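Local coordinates for putative uncharacterized protein tcp24 (Actinoplanes teichomyceticus, PDB 4Q38) that transfers long aliphatic acyl groups from acyl-CoA to the amino sugar of teicoplanin-type glycopeptide antibiotics, at residues 308-311 with 315-318; 262-267 with 271-276. One frame throughout, in Å; residues are numbered along the deposited sequence.

Contact 1: residues 308-311 with 315-318; sequences LPQR and ERAV
With CG set beside its backbone N and anti to the carbonyl carbon (chi1 -72°), and the chain extended from there, E315 sends its carboxylate back along the loop to R311. The R311 chain folds over at chi3 to receive it. NH2 of R311 and OE2 of E315 form a salt bridge at 2.8 Å. The approach is not the coplanar, end-on kind: carboxylate and guanidinium stand 82° apart, and OE1 of E315 lies 3.7 Å above the R311 guanidinium plane, over its centre. The P309 ring touches the salt-bridged oxygen, its CG 3.8 Å from OE2 of E315. OE1 also accepts from S312 N, as in the N3-to-N-cap bond of a capping box, at the start of helix 313-323 in the GNAT-like domain. E315 itself touches coenzyme A, and S312 OG and S313 OG bond to that cofactor, tying this turn to the ligand pocket. The exposed R316 places NH1 between two carbonyls. Its bond to Q310 O is fairly straight (3.2 Å, N-H...O 161°), whereas the one to R311 O at 2.9 Å is weak. Both acceptors lie at the edge of the guanidinium, in its plane. The NE2 of Q310 donates to P309 O at 2.9 Å and, weakly, to E315 O at 3.2 Å.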
loop_
_atom_site.group_PDB
_atom_site.type_symbol
_atom_site.label_atom_id
_atom_site.label_comp_id
_atom_site.label_asym_id
_atom_site.label_seq_id
_atom_site.Cartn_x
_atom_site.Cartn_y
_atom_site.Cartn_z
ATOM N N LEU A 308 21.863 -9.894 -7.794
ATOM C CA LEU A 308 20.780 -8.967 -8.117
ATOM C C LEU A 308 21.110 -8.256 -9.430
ATOM O O LEU A 308 22.291 -8.099 -9.763
ATOM C CB LEU A 308 20.564 -7.959 -6.979
ATOM C CG LEU A 308 19.972 -8.481 -5.663
ATOM C CD1 LEU A 308 20.024 -7.422 -4.570
ATOM C CD2 LEU A 308 18.548 -8.988 -5.849
ATOM N N PRO A 309 20.077 -7.833 -10.191
ATOM C CA PRO A 309 20.339 -7.163 -11.473
ATOM C C PRO A 309 21.167 -5.873 -11.346
ATOM O O PRO A 309 21.172 -5.232 -10.289
ATOM C CB PRO A 309 18.934 -6.857 -12.014
ATOM C CG PRO A 309 18.007 -7.003 -10.853
ATOM C CD PRO A 309 18.634 -8.020 -9.951
ATOM N N GLN A 310 21.863 -5.514 -12.420
ATOM C CA GLN A 310 22.744 -4.347 -12.432
ATOM C C GLN A 310 22.560 -3.557 -13.719
ATOM O O GLN A 310 23.499 -2.927 -14.214
ATOM C CB GLN A 310 24.212 -4.774 -12.274
ATOM C CG GLN A 310 24.532 -5.472 -10.963
ATOM C CD GLN A 310 24.677 -4.507 -9.796
ATOM O OE1 GLN A 310 25.755 -3.960 -9.559
ATOM N NE2 GLN A 310 23.592 -4.309 -9.050
ATOM N N ARG A 311 21.342 -3.591 -14.252
ATOM C CA ARG A 311 21.021 -2.940 -15.521
ATOM C C ARG A 311 20.956 -1.408 -15.448
ATOM O O ARG A 311 21.404 -0.729 -16.375
ATOM C CB ARG A 311 19.713 -3.498 -16.093
ATOM C CG ARG A 311 19.766 -4.973 -16.481
ATOM C CD ARG A 311 18.372 -5.567 -16.650
ATOM N NE ARG A 311 17.711 -5.808 -15.364
ATOM C CZ ARG A 311 16.833 -4.987 -14.787
ATOM N NH1 ARG A 311 16.485 -3.846 -15.374
ATOM N NH2 ARG A 311 16.297 -5.307 -13.615
ATOM N N GLU A 315 20.327 0.544 -9.591
ATOM C CA GLU A 315 20.624 -0.837 -9.201
ATOM C C GLU A 315 22.111 -0.999 -8.874
ATOM O O GLU A 315 22.467 -1.609 -7.859
ATOM C CB GLU A 315 20.219 -1.822 -10.304
ATOM C CG GLU A 315 18.715 -2.013 -10.462
ATOM C CD GLU A 315 18.335 -2.782 -11.718
ATOM O OE1 GLU A 315 19.108 -2.767 -12.705
ATOM O OE2 GLU A 315 17.251 -3.403 -11.728
ATOM N N ARG A 316 22.969 -0.441 -9.729
ATOM C CA ARG A 316 24.427 -0.482 -9.514
ATOM C C ARG A 316 24.808 0.329 -8.278
ATOM O O ARG A 316 25.661 -0.083 -7.503
ATOM C CB ARG A 316 25.181 0.011 -10.756
ATOM C CG ARG A 316 24.977 -0.884 -11.976
ATOM C CD ARG A 316 25.871 -0.535 -13.160
ATOM N NE ARG A 316 25.591 0.783 -13.736
ATOM C CZ ARG A 316 24.670 1.039 -14.665
ATOM N NH1 ARG A 316 23.894 0.071 -15.144
ATOM N NH2 ARG A 316 24.522 2.277 -15.123
ATOM N N ALA A 317 24.140 1.470 -8.092
ATOM C CA ALA A 317 24.360 2.338 -6.940
ATOM C C ALA A 317 24.055 1.657 -5.615
ATOM O O ALA A 317 24.896 1.657 -4.707
ATOM C CB ALA A 317 23.543 3.616 -7.076
ATOM N N VAL A 318 22.854 1.079 -5.495
ATOM C CA VAL A 318 22.435 0.462 -4.234
ATOM C C VAL A 318 23.444 -0.597 -3.788
ATOM O O VAL A 318 23.803 -0.662 -2.609
ATOM C CB VAL A 318 21.013 -0.158 -4.302
ATOM C CG1 VAL A 318 20.668 -0.846 -2.985
ATOM C CG2 VAL A 318 19.976 0.908 -4.620
#

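Contact 2: residues 262-267 with 271-276. With COA (coenzyme A), chain D.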
loop_
_atom_site.group_PDB
_atom_site.type_symbol
_atom_site.label_atom_id
_atom_site.label_comp_id
_atom_site.label_asym_id
_atom_site.label_seq_id
_atom_site.Cartn_x
_atom_site.Cartn_y
_atom_site.Cartn_z
ATOM N N LEU A 262 23.875 8.900 -8.797
ATOM C CA LEU A 262 22.950 9.241 -9.869
ATOM C C LEU A 262 23.358 10.545 -10.515
ATOM O O LEU A 262 23.860 11.444 -9.842
ATOM C CB LEU A 262 21.517 9.329 -9.344
ATOM C CG LEU A 262 20.963 8.063 -8.678
ATOM C CD1 LEU A 262 19.557 8.309 -8.142
ATOM C CD2 LEU A 262 20.986 6.873 -9.629
ATOM N N THR A 263 23.140 10.646 -11.821
ATOM C CA THR A 263 23.559 11.831 -12.555
ATOM C C THR A 263 22.456 12.881 -12.616
ATOM O O THR A 263 21.382 12.714 -12.027
ATOM C CB THR A 263 24.099 11.490 -13.963
ATOM O OG1 THR A 263 23.191 10.611 -14.629
ATOM C CG2 THR A 263 25.459 10.803 -13.864
ATOM N N GLU A 264 22.746 13.969 -13.319
ATOM C CA GLU A 264 21.861 15.118 -13.411
ATOM C C GLU A 264 20.557 14.833 -14.143
ATOM O O GLU A 264 19.576 15.545 -13.964
ATOM C CB GLU A 264 22.593 16.283 -14.081
ATOM C CG GLU A 264 23.487 17.041 -13.117
ATOM C CD GLU A 264 22.736 17.457 -11.867
ATOM O OE1 GLU A 264 21.786 18.264 -11.991
ATOM O OE2 GLU A 264 23.083 16.966 -10.769
ATOM N N ASP A 265 20.559 13.796 -14.968
ATOM C CA ASP A 265 19.365 13.414 -15.708
ATOM C C ASP A 265 18.381 12.613 -14.838
ATOM O O ASP A 265 17.239 12.394 -15.241
ATOM C CB ASP A 265 19.737 12.651 -16.984
ATOM C CG ASP A 265 20.464 11.350 -16.700
ATOM O OD1 ASP A 265 21.210 11.288 -15.700
ATOM O OD2 ASP A 265 20.292 10.387 -17.477
ATOM N N SER A 266 18.815 12.208 -13.644
ATOM C CA SER A 266 17.949 11.463 -12.724
ATOM C C SER A 266 16.757 12.315 -12.289
ATOM O O SER A 266 16.919 13.464 -11.868
ATOM C CB SER A 266 18.733 10.964 -11.507
ATOM O OG SER A 266 17.868 10.619 -10.429
ATOM N N ASN A 267 15.559 11.755 -12.428
ATOM C CA ASN A 267 14.340 12.407 -11.948
ATOM C C ASN A 267 14.353 12.618 -10.433
ATOM O O ASN A 267 13.967 13.682 -9.951
ATOM C CB ASN A 267 13.105 11.598 -12.366
ATOM C CG ASN A 267 12.896 11.608 -13.872
ATOM O OD1 ASN A 267 13.089 12.633 -14.516
ATOM N ND2 ASN A 267 12.514 10.467 -14.436
ATOM N N LEU A 271 14.173 16.353 -8.712
ATOM C CA LEU A 271 12.996 16.668 -7.903
ATOM C C LEU A 271 13.272 16.766 -6.394
ATOM O O LEU A 271 12.650 17.580 -5.714
ATOM C CB LEU A 271 11.841 15.689 -8.186
ATOM C CG LEU A 271 11.300 15.667 -9.629
ATOM C CD1 LEU A 271 10.334 14.499 -9.808
ATOM C CD2 LEU A 271 10.643 16.992 -9.992
ATOM N N ALA A 272 14.196 15.953 -5.877
ATOM C CA ALA A 272 14.575 16.035 -4.447
ATOM C C ALA A 272 15.119 17.418 -4.079
ATOM O O ALA A 272 15.068 17.822 -2.913
ATOM C CB ALA A 272 15.581 14.946 -4.071
ATOM N N ARG A 273 15.630 18.135 -5.079
ATOM C CA ARG A 273 16.151 19.501 -4.896
ATOM C C ARG A 273 15.109 20.510 -4.423
ATOM O O ARG A 273 15.456 21.510 -3.790
ATOM C CB ARG A 273 16.829 20.005 -6.177
ATOM C CG ARG A 273 18.312 19.685 -6.216
ATOM C CD ARG A 273 18.895 19.847 -7.609
ATOM N NE ARG A 273 20.219 19.231 -7.689
ATOM C CZ ARG A 273 20.774 18.767 -8.806
ATOM N NH1 ARG A 273 20.122 18.839 -9.958
ATOM N NH2 ARG A 273 21.979 18.220 -8.770
ATOM N N PHE A 274 13.839 20.251 -4.719
ATOM C CA PHE A 274 12.760 21.096 -4.218
ATOM C C PHE A 274 12.387 20.806 -2.753
ATOM O O PHE A 274 11.686 21.596 -2.125
ATOM C CB PHE A 274 11.519 20.969 -5.106
ATOM C CG PHE A 274 11.729 21.420 -6.531
ATOM C CD1 PHE A 274 11.857 22.771 -6.840
ATOM C CD2 PHE A 274 11.772 20.492 -7.569
ATOM C CE1 PHE A 274 12.038 23.185 -8.154
ATOM C CE2 PHE A 274 11.951 20.900 -8.885
ATOM C CZ PHE A 274 12.085 22.248 -9.179
ATOM N N TRP A 275 12.845 19.677 -2.214
ATOM C CA TRP A 275 12.449 19.248 -0.871
ATOM C C TRP A 275 13.298 19.831 0.222
ATOM O O TRP A 275 14.491 20.041 0.042
ATOM C CB TRP A 275 12.444 17.720 -0.783
ATOM C CG TRP A 275 11.269 17.160 -1.533
ATOM C CD1 TRP A 275 11.074 17.137 -2.912
ATOM C CD2 TRP A 275 10.056 16.555 -0.960
ATOM N NE1 TRP A 275 9.856 16.578 -3.223
ATOM C CE2 TRP A 275 9.194 16.210 -2.097
ATOM C CE3 TRP A 275 9.612 16.282 0.334
ATOM C CZ2 TRP A 275 7.955 15.604 -1.922
ATOM C CZ3 TRP A 275 8.358 15.683 0.495
ATOM C CH2 TRP A 275 7.552 15.344 -0.610
ATOM N N THR A 276 12.675 20.099 1.362
ATOM C CA THR A 276 13.383 20.541 2.564
ATOM C C THR A 276 13.382 19.390 3.558
ATOM O O THR A 276 12.323 19.001 4.055
ATOM C CB THR A 276 12.699 21.762 3.200
ATOM O OG1 THR A 276 12.570 22.805 2.226
ATOM C CG2 THR A 276 13.512 22.285 4.396
HETATM N N1A COA D . 14.430 -0.012 -9.741
HETATM C C2A COA D . 15.441 -0.102 -10.626
HETATM N N3A COA D . 15.932 0.951 -11.305
HETATM C C4A COA D . 15.407 2.189 -11.118
HETATM C C5A COA D . 14.295 2.367 -10.167
HETATM C C6A COA D . 13.813 1.160 -9.458
HETATM N N6A COA D . 12.805 1.211 -8.553
HETATM N N7A COA D . 13.986 3.676 -10.189
HETATM C C8A COA D . 14.819 4.285 -11.065
HETATM N N9A COA D . 15.656 3.392 -11.628
HETATM C C1B COA D . 16.718 3.682 -12.620
HETATM C C2B COA D . 16.222 4.423 -13.848
HETATM O O2B COA D . 15.769 3.510 -14.842
HETATM C C3B COA D . 17.454 5.200 -14.261
HETATM O O3B COA D . 18.365 4.298 -14.892
HETATM P P3B COA D . 19.542 4.766 -15.902
HETATM O O7A COA D . 18.794 5.119 -17.151
HETATM O O8A COA D . 20.419 3.544 -15.951
HETATM O O9A COA D . 20.212 5.941 -15.231
HETATM C C4B COA D . 18.056 5.598 -12.916
HETATM O O4B COA D . 17.679 4.554 -12.016
HETATM C C5B COA D . 17.592 6.960 -12.392
HETATM O O5B COA D . 16.171 6.940 -12.173
HETATM P P1A COA D . 15.316 8.262 -11.865
HETATM O O1A COA D . 15.079 9.067 -13.114
HETATM O O2A COA D . 15.953 8.925 -10.673
HETATM O O3A COA D . 13.905 7.629 -11.373
HETATM P P2A COA D . 12.673 7.212 -12.322
HETATM O O4A COA D . 11.791 8.412 -12.541
HETATM O O5A COA D . 13.147 6.447 -13.529
HETATM O O6A COA D . 11.932 6.157 -11.356
HETATM C CBP COA D . 10.288 5.668 -9.590
HETATM C CCP COA D . 11.390 6.591 -10.104
HETATM C CDP COA D . 9.874 6.236 -8.242
HETATM C CEP COA D . 9.128 5.710 -10.564
HETATM C CAP COA D . 10.819 4.222 -9.441
HETATM O OAP COA D . 11.994 4.217 -8.629
HETATM C C9P COA D . 9.857 3.201 -8.863
HETATM O O9P COA D . 8.957 2.746 -9.549
HETATM N N8P COA D . 10.063 2.804 -7.604
HETATM C C7P COA D . 9.124 1.963 -6.881
HETATM C C6P COA D . 8.131 2.808 -6.085
HETATM C C5P COA D . 8.840 3.589 -4.989
HETATM O O5P COA D . 10.029 3.401 -4.756
HETATM N N4P COA D . 8.097 4.485 -4.333
HETATM C C3P COA D . 8.558 5.137 -3.111
HETATM C C2P COA D . 8.460 4.245 -1.882
HETATM S S1P COA D . 9.058 5.132 -0.404
#
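N267 and L271 face each other across one helical turn, their CA atoms 6.0 Å apart, and L271 N donates to N267 O at 3.0 Å. This is the i to i+4 bond of the short helix 267-272. A type I turn from T263 to S266 leads into the helix, and a second one, from A272 to W275, leads away from it. The L271 side chain lies against the same carbonyl, with CG 3.3 Å from N267 O, and meets L219, P221 and Y224 beyond. The bent E264 and the extended R273 come together at about a right angle, yet their end groups are nearly coplanar, with planes 23° apart. R273 grips end-on: NH1 bonds OE1 of E264 at 2.7 Å and NH2 bonds OE2 at 2.6 Å, each oxygen offering its syn lone pair. S266 holds the N-cap position. Its OG, anti to the backbone N (chi1 162°), accepts from I269 N and donates to O2A of coenzyme A at 2.6 Å. N267 continues the grip, its backbone N reaching O1A of the same phosphate at 2.8 Å while its ND2 donates to O4A of the second phosphate at 2.9 Å. I268 N also bonds the cofactor, as does L219 N, just before helix 221-238. At the other end, A272 and W275 belong to the pocket of the 2-amino-6-O-decanoyl-glucopyranose, which W275 touches, so the segment pair sits between cofactor and acyl-sugar. The diphosphate of the acyl carrier thus lies at the amino end of helix 267-272, where backbone N-H groups and the helix dipole would be expected to help offset its negative charge, while the doubly bonded E264 and R273 join the turns before and after the helix at the surface, their charges probably largely offsetting each other.

Following the chain from the N terminus, contact 2 comes first: the loop leaving strand 246-251 runs into a short helix, and residues 262-267 close on 271-276 across three helical residues. Its second segment ends in the edge strand 276-277, which pairs with 331-336; the chain then passes through helix 290-298 before contact 1 closes a similarly short loop at the start of helix 313-323. The two are in series, neither nested nor crossed. The centres of contact 1 and contact 2 are about 19 Å apart; the nearest atoms of contact 1 and contact 2 are about 5 Å apart, without touching. Coenzyme A meets both, at S266 and N267 in contact 2 and at E315 in contact 1, so two helix starts of the GNAT-like domain share one cofactor.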